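Isomaltodextranase (Arthrobacter globiformis, PDB 5AWO) hydrolyses (1->6)-alpha-D-glucosidic linkages in polysaccharides such as dextran, removing successive isomaltose units from the non-reducing ends of the chains. Local coordinates at residues G94-Y99 / R188-L193; L121-N126 / L193-L198; T393-G398 / K420-A425; G406-N411 / S460-V465. All coordinates share one frame; numbering follows the deposited sequence.

Contact 1. Residues G94-Y99 / R188-L193; sequences GYITSY and RYFKDL
On the outside of the TIM barrel, the loop that leads from strand 77-79 to helix 107-116 runs across the last turns of helix 179-192, and residues 94-99 meet it mainly through two tyrosines and a backbone carbonyl. Tyr189 leaves the helix with CG anti to its backbone N (chi1 171°), which carries the ring out to the loop. Tyr95 answers from the loop with CG anti to its own carbonyl carbon, and the two side chains slide past each other in opposite directions. Their rings meet obliquely, planes at 43°, so the closer fit is made by the beta carbon: Tyr95 CB sits over the centre of the Tyr189 ring, 3.8 Å from its centroid, in a CH-pi contact. The opposite face of that ring carries Leu193 CD1, nearer the rim, so the ring is held between loop and helix end. Tyr95 OH turns elsewhere, to the carbonyl of Tyr182 on the same helix. Beside this pair, Phe190 presents its ring edge to Ile96, and Ile96 CG1 lies 4.1 Å from Phe190 CZ, while Tyr189 CD2 covers one face of the Phe190 ring. An alanine in place of Tyr189 would remove both the ring under Tyr95 and the hydroxyl, and would probably loosen the loop from the helix. The polar end of the contact is a single short hydrogen bond, in which Tyr189 OH donates to Ile96 O at 2.7 Å, approaching from above the carbonyl plane rather than along a lone pair.

Contact 2. Residues L121-N126 / L193-L198; sequences LGVYYN and LGVPYL
Leu121 N donates to a water that in turn donates to Gly194 O, the glycine whose positive phi closes helix 179-192 in a Schellman motif. Leu121 O, buried with no hydrogen-bonding partner, lies among carbons: Pro196 CD at 3.1 Å and Val195 CA at 3.4 Å. The Leu121 and Val195 side chains cross obliquely, Leu121 CD2 3.8 Å from Val195 CG2. Gly122 CA passes 3.6 Å from Tyr197 O. Val123 makes the one direct backbone hydrogen bond between the two segments, its N to Tyr197 O at 3.1 Å, nearly along the C=O axis. Its side chain crosses that of Val195 at about a right angle, Val123 CG2 touching the same methyl, and its CG1 lies alongside Leu198 CD1. An alanine at Val195 would remove both methyls, among them CG2, which Leu121 and Val123 share, and would probably loosen the packing there. Tyr124, last in the strand, turns away, its OH bonding to Asp201, the probable nucleophile; beyond it, Tyr125 O approaches Leu198 CD1. Strands 120-124 and 197-200 are parallel neighbours in the TIM barrel, flanked by 77-79 and 242-245, with Val123 and Leu198 under Phe190 of helix 179-192 and Leu121 against helix 107-116.

Contact 3. Residues T393-G398 / K420-A425; sequences TERWAG and KTIDFA
Three long side chains, from Glu394, Arg395 and Lys420, span the gap between residues 393-398 and strand 420-423, whose backbones are too far apart to pair. All three start alike, with CG anti to the carbonyl carbon, and differ further out. Glu394 stays extended beyond CG, whereas Lys420 bends at chi2 (-65°) and is straight thereafter, so that the two cross obliquely and their ends meet. There Lys420 NZ forms a salt bridge with Glu394 OE1 at 2.8 Å, coming from above the carboxylate plane. The other oxygen, Glu394 OE2, takes a water at 2.7 Å that bonds only weakly to Lys420 NZ, and it also accepts the backbone N of Arg412. These residues lie in the C-terminal beta sandwich, where strand 395-399 belongs to one sheet and strand 418-423 to the other; the short axes of 395-398 and 420-423 pass 8.0 Å apart at 31°. Arg395 bends at chi3 (-71°), which turns the guanidinium edge-on to the facing strand. Its NH1 donates to Thr421 O at 2.9 Å, almost along the C=O axis and in the guanidinium plane, while NE is paired with Asp392. Lower down the same side chain, CB rests on Ile422 CD1 at 4.0 Å. Trp396 points away from this interface, its NE1 turned back to Thr393 O at 2.9 Å with the oxygen in the ring plane.

Contact 4. Residues G406-N411 / S460-V465; sequences GVALFN and SAIFRV
Strands 406-410 and 460-465 are antiparallel neighbours inside one sheet of the C-terminal beta sandwich, their short axes 4.7 Å apart at 164°. Two hydrogen-bonded pairs hold them. Val407 N donates to Phe463 O at 3.0 Å, and Phe463 N donates back to Val407 O at 2.8 Å; Leu409 N to Ala461 O and Ala461 N to Leu409 O, both 2.9 Å, repeat the pattern. At the non-hydrogen-bonded pairs the chains approach more closely, and CA-H...O contacts such as Ala408 CA to Ala461 O fill in. One face carries Val407, Leu409, Ala461 and Phe463. Phe463 CG lies anti to its carbonyl carbon, as does Leu409 CG, and the two side chains cross at about a right angle, Leu409 CD1 meeting Phe463 CE2 at 3.8 Å. Val407 CG2 touches Val465 CG2 at 3.7 Å. This face looks to strand 418-423, where Ile422 packs on Val407 and Leu409. On the other face, Ala408 CB meets Ile462 CG1, and Phe410 CD1 meets Ser460 CB at 3.5 Å, against helices 326-339 and 362-370; Ser460 OG is bonded to Thr331 and Asn334, Arg464 to Asp370. Backbone bonds set the register and the side chains add mainly apolar packing, with no hydrogen bond between them; the face of Val407, Leu409 and Phe463 is apolar toward the second sheet, whereas the helix side also holds polar anchors, Ser460 and Arg464.

Overall arrangement
From the N terminus, the loop 94-99 comes first and strand 120-124 follows; the chain then goes through helix 179-192 into strand 197-200, so contacts 1 and 2 cross. They close loops of 88 and 66 residues and share Leu193. Contact 1 fastens the loop after strand 77-79 to helix 179-192, contact 2 joins two adjacent barrel strands, and Phe190 of contact 1 packs on Val123 of contact 2. Contacts 3 and 4 follow in series, in the C-terminal beta sandwich, and they too cross: 393-398, 406-411, 420-425 and 460-465 come in alternation. Contact 3 joins the two sheets, contact 4 two strands of one. Centres of contacts 2 and 4 are about 33 Å apart.

Contact 1. Residues G94-Y99 / R188-L193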
loop_
_atom_site.group_PDB
_atom_site.type_symbol
_atom_site.label_atom_id
_atom_site.label_comp_id
_atom_site.label_asym_id
_atom_site.label_seq_id
_atom_site.Cartn_x
_atom_site.Cartn_y
_atom_site.Cartn_z
ATOM N N GLY A 94 19.809 -23.516 -5.402
ATOM C CA GLY A 94 19.156 -23.429 -4.090
ATOM C C GLY A 94 17.793 -22.805 -4.052
ATOM O O GLY A 94 17.329 -22.465 -2.963
ATOM N N TYR A 95 17.127 -22.671 -5.196
ATOM C CA TYR A 95 15.819 -22.016 -5.230
ATOM C C TYR A 95 14.738 -23.059 -5.290
ATOM O O TYR A 95 14.814 -24.007 -6.077
ATOM C CB TYR A 95 15.701 -21.048 -6.406
ATOM C CG TYR A 95 16.765 -19.972 -6.437
ATOM C CD1 TYR A 95 17.279 -19.395 -5.264
ATOM C CD2 TYR A 95 17.291 -19.533 -7.648
ATOM C CE1 TYR A 95 18.242 -18.405 -5.308
ATOM C CE2 TYR A 95 18.267 -18.543 -7.698
ATOM C CZ TYR A 95 18.748 -17.978 -6.522
ATOM O OH TYR A 95 19.725 -17.002 -6.578
ATOM N N ILE A 96 13.694 -22.894 -4.473
ATOM C CA ILE A 96 12.676 -23.933 -4.358
ATOM C C ILE A 96 11.955 -24.156 -5.677
ATOM O O ILE A 96 11.548 -23.212 -6.352
ATOM C CB ILE A 96 11.642 -23.669 -3.233
ATOM C CG1 ILE A 96 11.047 -22.256 -3.330
ATOM C CG2 ILE A 96 12.274 -23.913 -1.895
ATOM C CD1 ILE A 96 9.711 -22.145 -2.616
ATOM N N THR A 97 11.768 -25.434 -6.027
ATOM C CA THR A 97 11.135 -25.774 -7.296
ATOM C C THR A 97 9.611 -25.879 -7.257
ATOM O O THR A 97 8.974 -25.843 -8.296
ATOM C CB THR A 97 11.702 -27.096 -7.841
ATOM O OG1 THR A 97 11.485 -28.116 -6.873
ATOM C CG2 THR A 97 13.185 -26.972 -8.134
ATOM N N SER A 98 9.019 -25.987 -6.070
ATOM C CA SER A 98 7.562 -26.057 -5.974
ATOM C C SER A 98 7.108 -25.535 -4.620
ATOM O O SER A 98 7.931 -25.140 -3.802
ATOM C CB SER A 98 7.056 -27.480 -6.213
ATOM O OG SER A 98 5.647 -27.479 -6.402
ATOM N N TYR A 99 5.793 -25.574 -4.373
ATOM C CA TYR A 99 5.263 -25.102 -3.093
ATOM C C TYR A 99 5.526 -26.073 -1.933
ATOM O O TYR A 99 5.759 -25.657 -0.801
ATOM C CB TYR A 99 3.763 -24.794 -3.197
ATOM C CG TYR A 99 3.139 -24.579 -1.840
ATOM C CD1 TYR A 99 3.356 -23.413 -1.121
ATOM C CD2 TYR A 99 2.388 -25.575 -1.237
ATOM C CE1 TYR A 99 2.808 -23.238 0.151
ATOM C CE2 TYR A 99 1.829 -25.398 0.026
ATOM C CZ TYR A 99 2.058 -24.228 0.716
ATOM O OH TYR A 99 1.534 -24.093 1.977
ATOM N N ARG A 188 14.658 -12.659 -8.892
ATOM C CA ARG A 188 14.487 -12.807 -10.351
ATOM C C ARG A 188 13.987 -14.169 -10.800
ATOM O O ARG A 188 13.279 -14.258 -11.794
ATOM C CB ARG A 188 15.769 -12.429 -11.083
ATOM C CG ARG A 188 16.137 -10.968 -10.971
ATOM C CD ARG A 188 17.120 -10.495 -12.032
ATOM N NE ARG A 188 17.583 -9.128 -11.795
ATOM C CZ ARG A 188 18.714 -8.790 -11.175
ATOM N NH1 ARG A 188 19.566 -9.693 -10.711
ATOM N NH2 ARG A 188 19.017 -7.505 -11.024
ATOM N N TYR A 189 14.304 -15.217 -10.068
ATOM C CA TYR A 189 13.771 -16.537 -10.332
ATOM C C TYR A 189 12.244 -16.532 -10.367
ATOM O O TYR A 189 11.621 -17.033 -11.307
ATOM C CB TYR A 189 14.302 -17.494 -9.290
ATOM C CG TYR A 189 13.734 -18.888 -9.233
ATOM C CD1 TYR A 189 14.142 -19.885 -10.132
ATOM C CD2 TYR A 189 12.816 -19.234 -8.246
ATOM C CE1 TYR A 189 13.644 -21.160 -10.041
ATOM C CE2 TYR A 189 12.331 -20.513 -8.136
ATOM C CZ TYR A 189 12.743 -21.489 -9.039
ATOM O OH TYR A 189 12.264 -22.793 -8.922
ATOM N N PHE A 190 11.626 -15.915 -9.367
ATOM C CA PHE A 190 10.167 -15.825 -9.387
ATOM C C PHE A 190 9.655 -14.851 -10.427
ATOM O O PHE A 190 8.697 -15.141 -11.144
ATOM C CB PHE A 190 9.632 -15.496 -7.973
ATOM C CG PHE A 190 9.839 -16.629 -6.990
ATOM C CD1 PHE A 190 9.260 -17.853 -7.227
ATOM C CD2 PHE A 190 10.611 -16.484 -5.850
ATOM C CE1 PHE A 190 9.455 -18.902 -6.344
ATOM C CE2 PHE A 190 10.799 -17.528 -4.966
ATOM C CZ PHE A 190 10.232 -18.749 -5.225
ATOM N N LYS A 191 10.291 -13.688 -10.536
ATOM C CA LYS A 191 9.878 -12.705 -11.534
ATOM C C LYS A 191 9.863 -13.344 -12.929
ATOM O O LYS A 191 8.945 -13.158 -13.722
ATOM C CB LYS A 191 10.832 -11.531 -11.553
ATOM C CG LYS A 191 10.507 -10.524 -12.633
ATOM C CD LYS A 191 11.720 -9.773 -13.094
ATOM C CE LYS A 191 12.219 -8.840 -12.047
ATOM N NZ LYS A 191 13.411 -8.112 -12.580
ATOM N N ASP A 192 10.910 -14.096 -13.226
ATOM C CA ASP A 192 11.075 -14.697 -14.551
ATOM C C ASP A 192 10.035 -15.775 -14.829
ATOM O O ASP A 192 9.634 -15.962 -16.001
ATOM C CB ASP A 192 12.476 -15.290 -14.652
ATOM C CG ASP A 192 13.570 -14.242 -14.720
ATOM O OD1 ASP A 192 13.303 -13.072 -14.947
ATOM O OD2 ASP A 192 14.764 -14.627 -14.499
ATOM N N LEU A 193 9.624 -16.503 -13.793
ATOM C CA LEU A 193 8.532 -17.484 -13.877
ATOM C C LEU A 193 7.189 -16.849 -14.226
ATOM O O LEU A 193 6.232 -17.577 -14.546
ATOM C CB LEU A 193 8.424 -18.305 -12.584
ATOM C CG LEU A 193 9.496 -19.355 -12.309
ATOM C CD1 LEU A 193 9.542 -19.777 -10.851
ATOM C CD2 LEU A 193 9.333 -20.587 -13.190
#

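Contact 2. Residues L121-N126 / L193-L198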
loop_
_atom_site.group_PDB
_atom_site.type_symbol
_atom_site.label_atom_id
_atom_site.label_comp_id
_atom_site.label_asym_id
_atom_site.label_seq_id
_atom_site.Cartn_x
_atom_site.Cartn_y
_atom_site.Cartn_z
ATOM N N LEU A 121 0.445 -16.434 -11.199
ATOM C CA LEU A 121 0.948 -16.978 -9.949
ATOM C C LEU A 121 1.498 -15.912 -9.026
ATOM O O LEU A 121 2.352 -15.128 -9.403
ATOM C CB LEU A 121 2.095 -17.946 -10.268
ATOM C CG LEU A 121 2.791 -18.622 -9.088
ATOM C CD1 LEU A 121 1.863 -19.558 -8.343
ATOM C CD2 LEU A 121 4.034 -19.356 -9.582
ATOM N N GLY A 122 1.024 -15.912 -7.774
ATOM C CA GLY A 122 1.626 -15.128 -6.709
ATOM C C GLY A 122 2.369 -16.040 -5.770
ATOM O O GLY A 122 1.915 -17.141 -5.466
ATOM N N VAL A 123 3.573 -15.615 -5.361
ATOM C CA VAL A 123 4.408 -16.441 -4.516
ATOM C C VAL A 123 4.703 -15.796 -3.163
ATOM O O VAL A 123 5.129 -14.653 -3.102
ATOM C CB VAL A 123 5.740 -16.803 -5.202
ATOM C CG1 VAL A 123 6.680 -17.520 -4.233
ATOM C CG2 VAL A 123 5.471 -17.706 -6.392
ATOM N N TYR A 124 4.489 -16.587 -2.122
ATOM C CA TYR A 124 4.969 -16.266 -0.767
ATOM C C TYR A 124 6.348 -16.891 -0.581
ATOM O O TYR A 124 6.500 -18.109 -0.607
ATOM C CB TYR A 124 3.983 -16.817 0.239
ATOM C CG TYR A 124 4.352 -16.737 1.707
ATOM C CD1 TYR A 124 5.266 -17.611 2.287
ATOM C CD2 TYR A 124 3.711 -15.834 2.553
ATOM C CE1 TYR A 124 5.581 -17.559 3.635
ATOM C CE2 TYR A 124 4.001 -15.820 3.906
ATOM C CZ TYR A 124 4.926 -16.677 4.436
ATOM O OH TYR A 124 5.236 -16.652 5.794
ATOM N N TYR A 125 7.366 -16.061 -0.493
ATOM C CA TYR A 125 8.678 -16.531 -0.049
ATOM C C TYR A 125 9.532 -15.360 0.376
ATOM O O TYR A 125 9.368 -14.255 -0.091
ATOM C CB TYR A 125 9.416 -17.362 -1.136
ATOM C CG TYR A 125 10.262 -18.448 -0.509
ATOM C CD1 TYR A 125 9.673 -19.599 0.009
ATOM C CD2 TYR A 125 11.661 -18.341 -0.449
ATOM C CE1 TYR A 125 10.420 -20.582 0.631
ATOM C CE2 TYR A 125 12.412 -19.312 0.185
ATOM C CZ TYR A 125 11.799 -20.442 0.701
ATOM O OH TYR A 125 12.573 -21.401 1.316
ATOM N N ASN A 126 10.477 -15.655 1.266
ATOM C CA ASN A 126 11.440 -14.667 1.721
ATOM C C ASN A 126 12.790 -15.092 1.159
ATOM O O ASN A 126 13.281 -16.156 1.507
ATOM C CB ASN A 126 11.459 -14.595 3.254
ATOM C CG ASN A 126 12.338 -13.479 3.770
ATOM O OD1 ASN A 126 13.387 -13.183 3.160
ATOM N ND2 ASN A 126 11.943 -12.829 4.874
ATOM N N LEU A 193 9.624 -16.503 -13.793
ATOM C CA LEU A 193 8.532 -17.484 -13.877
ATOM C C LEU A 193 7.189 -16.849 -14.226
ATOM O O LEU A 193 6.232 -17.577 -14.546
ATOM C CB LEU A 193 8.424 -18.305 -12.584
ATOM C CG LEU A 193 9.496 -19.355 -12.309
ATOM C CD1 LEU A 193 9.542 -19.777 -10.851
ATOM C CD2 LEU A 193 9.333 -20.587 -13.190
ATOM N N GLY A 194 7.123 -15.526 -14.214
ATOM C CA GLY A 194 5.925 -14.794 -14.567
ATOM C C GLY A 194 5.116 -14.371 -13.358
ATOM O O GLY A 194 3.945 -14.038 -13.491
ATOM N N VAL A 195 5.756 -14.321 -12.199
ATOM C CA VAL A 195 5.095 -13.897 -10.948
ATOM C C VAL A 195 5.028 -12.371 -10.832
ATOM O O VAL A 195 6.053 -11.698 -10.864
ATOM C CB VAL A 195 5.886 -14.497 -9.772
ATOM C CG1 VAL A 195 5.419 -13.949 -8.432
ATOM C CG2 VAL A 195 5.788 -15.994 -9.770
ATOM N N PRO A 196 3.816 -11.784 -10.687
ATOM C CA PRO A 196 3.721 -10.354 -10.538
ATOM C C PRO A 196 3.701 -9.858 -9.086
ATOM O O PRO A 196 3.677 -8.669 -8.871
ATOM C CB PRO A 196 2.374 -10.037 -11.190
ATOM C CG PRO A 196 1.545 -11.209 -10.819
ATOM C CD PRO A 196 2.480 -12.389 -10.889
ATOM N N TYR A 197 3.773 -10.776 -8.130
ATOM C CA TYR A 197 3.526 -10.455 -6.736
ATOM C C TYR A 197 4.345 -11.409 -5.866
ATOM O O TYR A 197 4.106 -12.624 -5.861
ATOM C CB TYR A 197 2.047 -10.649 -6.455
ATOM C CG TYR A 197 1.559 -10.195 -5.088
ATOM C CD1 TYR A 197 1.487 -8.858 -4.772
ATOM C CD2 TYR A 197 1.152 -11.125 -4.153
ATOM C CE1 TYR A 197 0.998 -8.433 -3.544
ATOM C CE2 TYR A 197 0.660 -10.709 -2.917
ATOM C CZ TYR A 197 0.587 -9.373 -2.633
ATOM O OH TYR A 197 0.086 -8.945 -1.411
ATOM N N LEU A 198 5.299 -10.845 -5.120
ATOM C CA LEU A 198 6.134 -11.616 -4.193
ATOM C C LEU A 198 5.863 -11.144 -2.761
ATOM O O LEU A 198 6.036 -9.967 -2.444
ATOM C CB LEU A 198 7.606 -11.470 -4.565
ATOM C CG LEU A 198 8.573 -12.255 -3.684
ATOM C CD1 LEU A 198 8.355 -13.738 -3.844
ATOM C CD2 LEU A 198 10.029 -11.871 -3.970
HETATM O O HOH W 1 2.161 -16.150 -13.426
#

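Contact 3. Residues T393-G398 / K420-A425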
loop_
_atom_site.group_PDB
_atom_site.type_symbol
_atom_site.label_atom_id
_atom_site.label_comp_id
_atom_site.label_asym_id
_atom_site.label_seq_id
_atom_site.Cartn_x
_atom_site.Cartn_y
_atom_site.Cartn_z
ATOM N N THR A 393 -10.839 6.872 12.531
ATOM C CA THR A 393 -10.850 5.532 11.949
ATOM C C THR A 393 -12.145 5.203 11.200
ATOM O O THR A 393 -12.141 4.272 10.402
ATOM C CB THR A 393 -10.641 4.410 12.998
ATOM O OG1 THR A 393 -11.763 4.363 13.899
ATOM C CG2 THR A 393 -9.350 4.580 13.756
ATOM N N GLU A 394 -13.227 5.959 11.429
ATOM C CA GLU A 394 -14.547 5.611 10.955
ATOM C C GLU A 394 -15.054 6.436 9.774
ATOM O O GLU A 394 -16.146 6.213 9.302
ATOM C CB GLU A 394 -15.532 5.694 12.105
ATOM C CG GLU A 394 -15.285 4.647 13.175
ATOM C CD GLU A 394 -16.231 4.817 14.322
ATOM O OE1 GLU A 394 -16.211 5.876 15.003
ATOM O OE2 GLU A 394 -17.031 3.869 14.574
ATOM N N ARG A 395 -14.267 7.411 9.308
ATOM C CA ARG A 395 -14.653 8.221 8.155
ATOM C C ARG A 395 -13.452 8.383 7.241
ATOM O O ARG A 395 -12.409 8.947 7.661
ATOM C CB ARG A 395 -15.163 9.594 8.611
ATOM C CG ARG A 395 -16.441 9.491 9.427
ATOM C CD ARG A 395 -17.032 10.856 9.774
ATOM N NE ARG A 395 -16.180 11.506 10.760
ATOM C CZ ARG A 395 -16.119 12.814 10.994
ATOM N NH1 ARG A 395 -16.856 13.688 10.308
ATOM N NH2 ARG A 395 -15.307 13.246 11.945
ATOM N N TRP A 396 -13.608 7.929 6.009
ATOM C CA TRP A 396 -12.512 7.838 5.022
ATOM C C TRP A 396 -12.905 8.511 3.717
ATOM O O TRP A 396 -14.063 8.443 3.308
ATOM C CB TRP A 396 -12.206 6.365 4.722
ATOM C CG TRP A 396 -11.439 5.701 5.826
ATOM C CD1 TRP A 396 -11.904 5.313 7.048
ATOM C CD2 TRP A 396 -10.051 5.386 5.800
ATOM N NE1 TRP A 396 -10.882 4.781 7.789
ATOM C CE2 TRP A 396 -9.728 4.832 7.052
ATOM C CE3 TRP A 396 -9.043 5.549 4.850
ATOM C CZ2 TRP A 396 -8.429 4.423 7.366
ATOM C CZ3 TRP A 396 -7.768 5.145 5.158
ATOM C CH2 TRP A 396 -7.470 4.592 6.410
ATOM N N ALA A 397 -11.943 9.164 3.076
ATOM C CA ALA A 397 -12.175 9.686 1.728
ATOM C C ALA A 397 -10.887 9.697 0.942
ATOM O O ALA A 397 -9.806 9.880 1.504
ATOM C CB ALA A 397 -12.743 11.099 1.763
ATOM N N GLY A 398 -11.015 9.463 -0.357
ATOM C CA GLY A 398 -9.904 9.627 -1.260
ATOM C C GLY A 398 -10.394 10.094 -2.604
ATOM O O GLY A 398 -11.545 9.888 -2.971
ATOM N N LYS A 420 -22.817 8.989 10.838
ATOM C CA LYS A 420 -21.532 9.448 10.354
ATOM C C LYS A 420 -21.743 10.302 9.124
ATOM O O LYS A 420 -22.591 9.975 8.284
ATOM C CB LYS A 420 -20.640 8.257 9.979
ATOM C CG LYS A 420 -20.325 7.302 11.120
ATOM C CD LYS A 420 -19.486 7.952 12.203
ATOM C CE LYS A 420 -19.084 6.958 13.277
ATOM N NZ LYS A 420 -18.396 7.593 14.440
ATOM N N THR A 421 -20.940 11.360 8.994
ATOM C CA THR A 421 -21.121 12.341 7.917
ATOM C C THR A 421 -19.767 12.854 7.449
ATOM O O THR A 421 -18.863 13.086 8.268
ATOM C CB THR A 421 -21.972 13.525 8.403
ATOM O OG1 THR A 421 -23.278 13.062 8.765
ATOM C CG2 THR A 421 -22.103 14.594 7.355
ATOM N N ILE A 422 -19.647 13.012 6.140
ATOM C CA ILE A 422 -18.539 13.733 5.530
ATOM C C ILE A 422 -19.136 14.895 4.732
ATOM O O ILE A 422 -19.954 14.703 3.835
ATOM C CB ILE A 422 -17.663 12.813 4.647
ATOM C CG1 ILE A 422 -16.716 11.990 5.540
ATOM C CG2 ILE A 422 -16.833 13.603 3.632
ATOM C CD1 ILE A 422 -15.629 12.793 6.194
ATOM N N ASP A 423 -18.696 16.095 5.087
ATOM C CA ASP A 423 -19.162 17.319 4.453
ATOM C C ASP A 423 -18.166 17.742 3.390
ATOM O O ASP A 423 -16.944 17.787 3.644
ATOM C CB ASP A 423 -19.288 18.401 5.513
ATOM C CG ASP A 423 -19.948 19.647 4.967
ATOM O OD1 ASP A 423 -19.270 20.481 4.304
ATOM O OD2 ASP A 423 -21.160 19.776 5.171
ATOM N N PHE A 424 -18.651 17.988 2.181
ATOM C CA PHE A 424 -17.764 18.173 1.040
ATOM C C PHE A 424 -16.961 19.465 1.105
ATOM O O PHE A 424 -15.861 19.516 0.561
ATOM C CB PHE A 424 -18.501 18.044 -0.303
ATOM C CG PHE A 424 -19.263 16.737 -0.462
ATOM C CD1 PHE A 424 -18.868 15.592 0.233
ATOM C CD2 PHE A 424 -20.401 16.658 -1.261
ATOM C CE1 PHE A 424 -19.561 14.402 0.075
ATOM C CE2 PHE A 424 -21.083 15.463 -1.421
ATOM C CZ PHE A 424 -20.673 14.341 -0.740
ATOM N N ALA A 425 -17.515 20.472 1.773
ATOM C CA ALA A 425 -16.797 21.730 2.000
ATOM C C ALA A 425 -15.933 21.650 3.246
ATOM O O ALA A 425 -14.706 21.832 3.155
ATOM C CB ALA A 425 -17.774 22.898 2.095
HETATM O O HOH W 2 -19.291 4.719 15.861
#

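Contact 4. Residues G406-N411 / S460-V465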
loop_
_atom_site.group_PDB
_atom_site.type_symbol
_atom_site.label_atom_id
_atom_site.label_comp_id
_atom_site.label_asym_id
_atom_site.label_seq_id
_atom_site.Cartn_x
_atom_site.Cartn_y
_atom_site.Cartn_z
ATOM N N GLY A 406 -14.066 8.602 -3.610
ATOM C CA GLY A 406 -14.665 7.528 -2.829
ATOM C C GLY A 406 -14.771 7.997 -1.383
ATOM O O GLY A 406 -13.788 8.483 -0.814
ATOM N N VAL A 407 -15.962 7.866 -0.784
ATOM C CA VAL A 407 -16.195 8.255 0.598
ATOM C C VAL A 407 -16.793 7.053 1.334
ATOM O O VAL A 407 -17.790 6.485 0.872
ATOM C CB VAL A 407 -17.158 9.474 0.685
ATOM C CG1 VAL A 407 -17.497 9.819 2.124
ATOM C CG2 VAL A 407 -16.577 10.668 -0.078
ATOM N N ALA A 408 -16.196 6.673 2.469
ATOM C CA ALA A 408 -16.668 5.499 3.248
ATOM C C ALA A 408 -16.882 5.864 4.699
ATOM O O ALA A 408 -16.086 6.571 5.310
ATOM C CB ALA A 408 -15.683 4.360 3.108
ATOM N N LEU A 409 -18.022 5.406 5.238
ATOM C CA LEU A 409 -18.458 5.732 6.577
ATOM C C LEU A 409 -18.671 4.407 7.332
ATOM O O LEU A 409 -19.248 3.474 6.765
ATOM C CB LEU A 409 -19.756 6.511 6.539
ATOM C CG LEU A 409 -19.786 7.764 5.672
ATOM C CD1 LEU A 409 -21.193 8.318 5.560
ATOM C CD2 LEU A 409 -18.849 8.837 6.168
ATOM N N PHE A 410 -18.184 4.345 8.583
ATOM C CA PHE A 410 -18.161 3.101 9.350
ATOM C C PHE A 410 -18.724 3.342 10.737
ATOM O O PHE A 410 -18.521 4.390 11.316
ATOM C CB PHE A 410 -16.722 2.580 9.481
ATOM C CG PHE A 410 -16.074 2.255 8.177
ATOM C CD1 PHE A 410 -16.184 0.995 7.622
ATOM C CD2 PHE A 410 -15.315 3.207 7.516
ATOM C CE1 PHE A 410 -15.631 0.698 6.391
ATOM C CE2 PHE A 410 -14.706 2.888 6.320
ATOM C CZ PHE A 410 -14.857 1.643 5.750
ATOM N N ASN A 411 -19.380 2.321 11.279
ATOM C CA ASN A 411 -19.799 2.310 12.690
ATOM C C ASN A 411 -19.233 1.116 13.420
ATOM O O ASN A 411 -19.767 0.011 13.321
ATOM C CB ASN A 411 -21.314 2.353 12.842
ATOM C CG ASN A 411 -21.740 2.313 14.296
ATOM O OD1 ASN A 411 -20.925 2.543 15.201
ATOM N ND2 ASN A 411 -23.004 2.054 14.536
ATOM N N SER A 460 -21.624 -0.151 7.468
ATOM C CA SER A 460 -20.897 0.889 6.789
ATOM C C SER A 460 -21.639 1.283 5.510
ATOM O O SER A 460 -22.615 0.624 5.119
ATOM C CB SER A 460 -19.479 0.419 6.474
ATOM O OG SER A 460 -19.493 -0.747 5.683
ATOM N N ALA A 461 -21.159 2.351 4.884
ATOM C CA ALA A 461 -21.673 2.802 3.612
ATOM C C ALA A 461 -20.514 3.350 2.795
ATOM O O ALA A 461 -19.565 3.895 3.364
ATOM C CB ALA A 461 -22.713 3.871 3.799
ATOM N N ILE A 462 -20.578 3.172 1.480
ATOM C CA ILE A 462 -19.542 3.690 0.601
ATOM C C ILE A 462 -20.198 4.327 -0.615
ATOM O O ILE A 462 -21.192 3.818 -1.177
ATOM C CB ILE A 462 -18.495 2.597 0.242
ATOM C CG1 ILE A 462 -17.215 3.170 -0.329
ATOM C CG2 ILE A 462 -19.074 1.520 -0.641
ATOM C CD1 ILE A 462 -16.064 2.187 -0.407
ATOM N N PHE A 463 -19.626 5.470 -1.003
ATOM C CA PHE A 463 -20.234 6.360 -1.997
ATOM C C PHE A 463 -19.204 6.742 -3.047
ATOM O O PHE A 463 -18.013 6.929 -2.743
ATOM C CB PHE A 463 -20.738 7.650 -1.339
ATOM C CG PHE A 463 -21.713 7.449 -0.223
ATOM C CD1 PHE A 463 -23.091 7.384 -0.472
ATOM C CD2 PHE A 463 -21.263 7.314 1.084
ATOM C CE1 PHE A 463 -23.984 7.189 0.552
ATOM C CE2 PHE A 463 -22.155 7.115 2.106
ATOM C CZ PHE A 463 -23.513 7.073 1.842
ATOM N N ARG A 464 -19.670 6.877 -4.293
ATOM C CA ARG A 464 -18.915 7.638 -5.306
ATOM C C ARG A 464 -19.487 9.037 -5.284
ATOM O O ARG A 464 -20.700 9.205 -5.454
ATOM C CB ARG A 464 -19.070 7.013 -6.690
ATOM C CG ARG A 464 -18.433 7.822 -7.834
ATOM C CD ARG A 464 -16.922 7.743 -7.893
ATOM N NE ARG A 464 -16.481 6.441 -8.345
ATOM C CZ ARG A 464 -15.426 6.185 -9.122
ATOM N NH1 ARG A 464 -14.630 7.140 -9.543
ATOM N NH2 ARG A 464 -15.146 4.948 -9.438
ATOM N N VAL A 465 -18.622 10.038 -5.084
ATOM C CA VAL A 465 -18.999 11.435 -5.098
ATOM C C VAL A 465 -18.326 12.123 -6.290
ATOM O O VAL A 465 -17.114 12.032 -6.492
ATOM C CB VAL A 465 -18.606 12.129 -3.788
ATOM C CG1 VAL A 465 -19.013 13.602 -3.818
ATOM C CG2 VAL A 465 -19.228 11.401 -2.589
#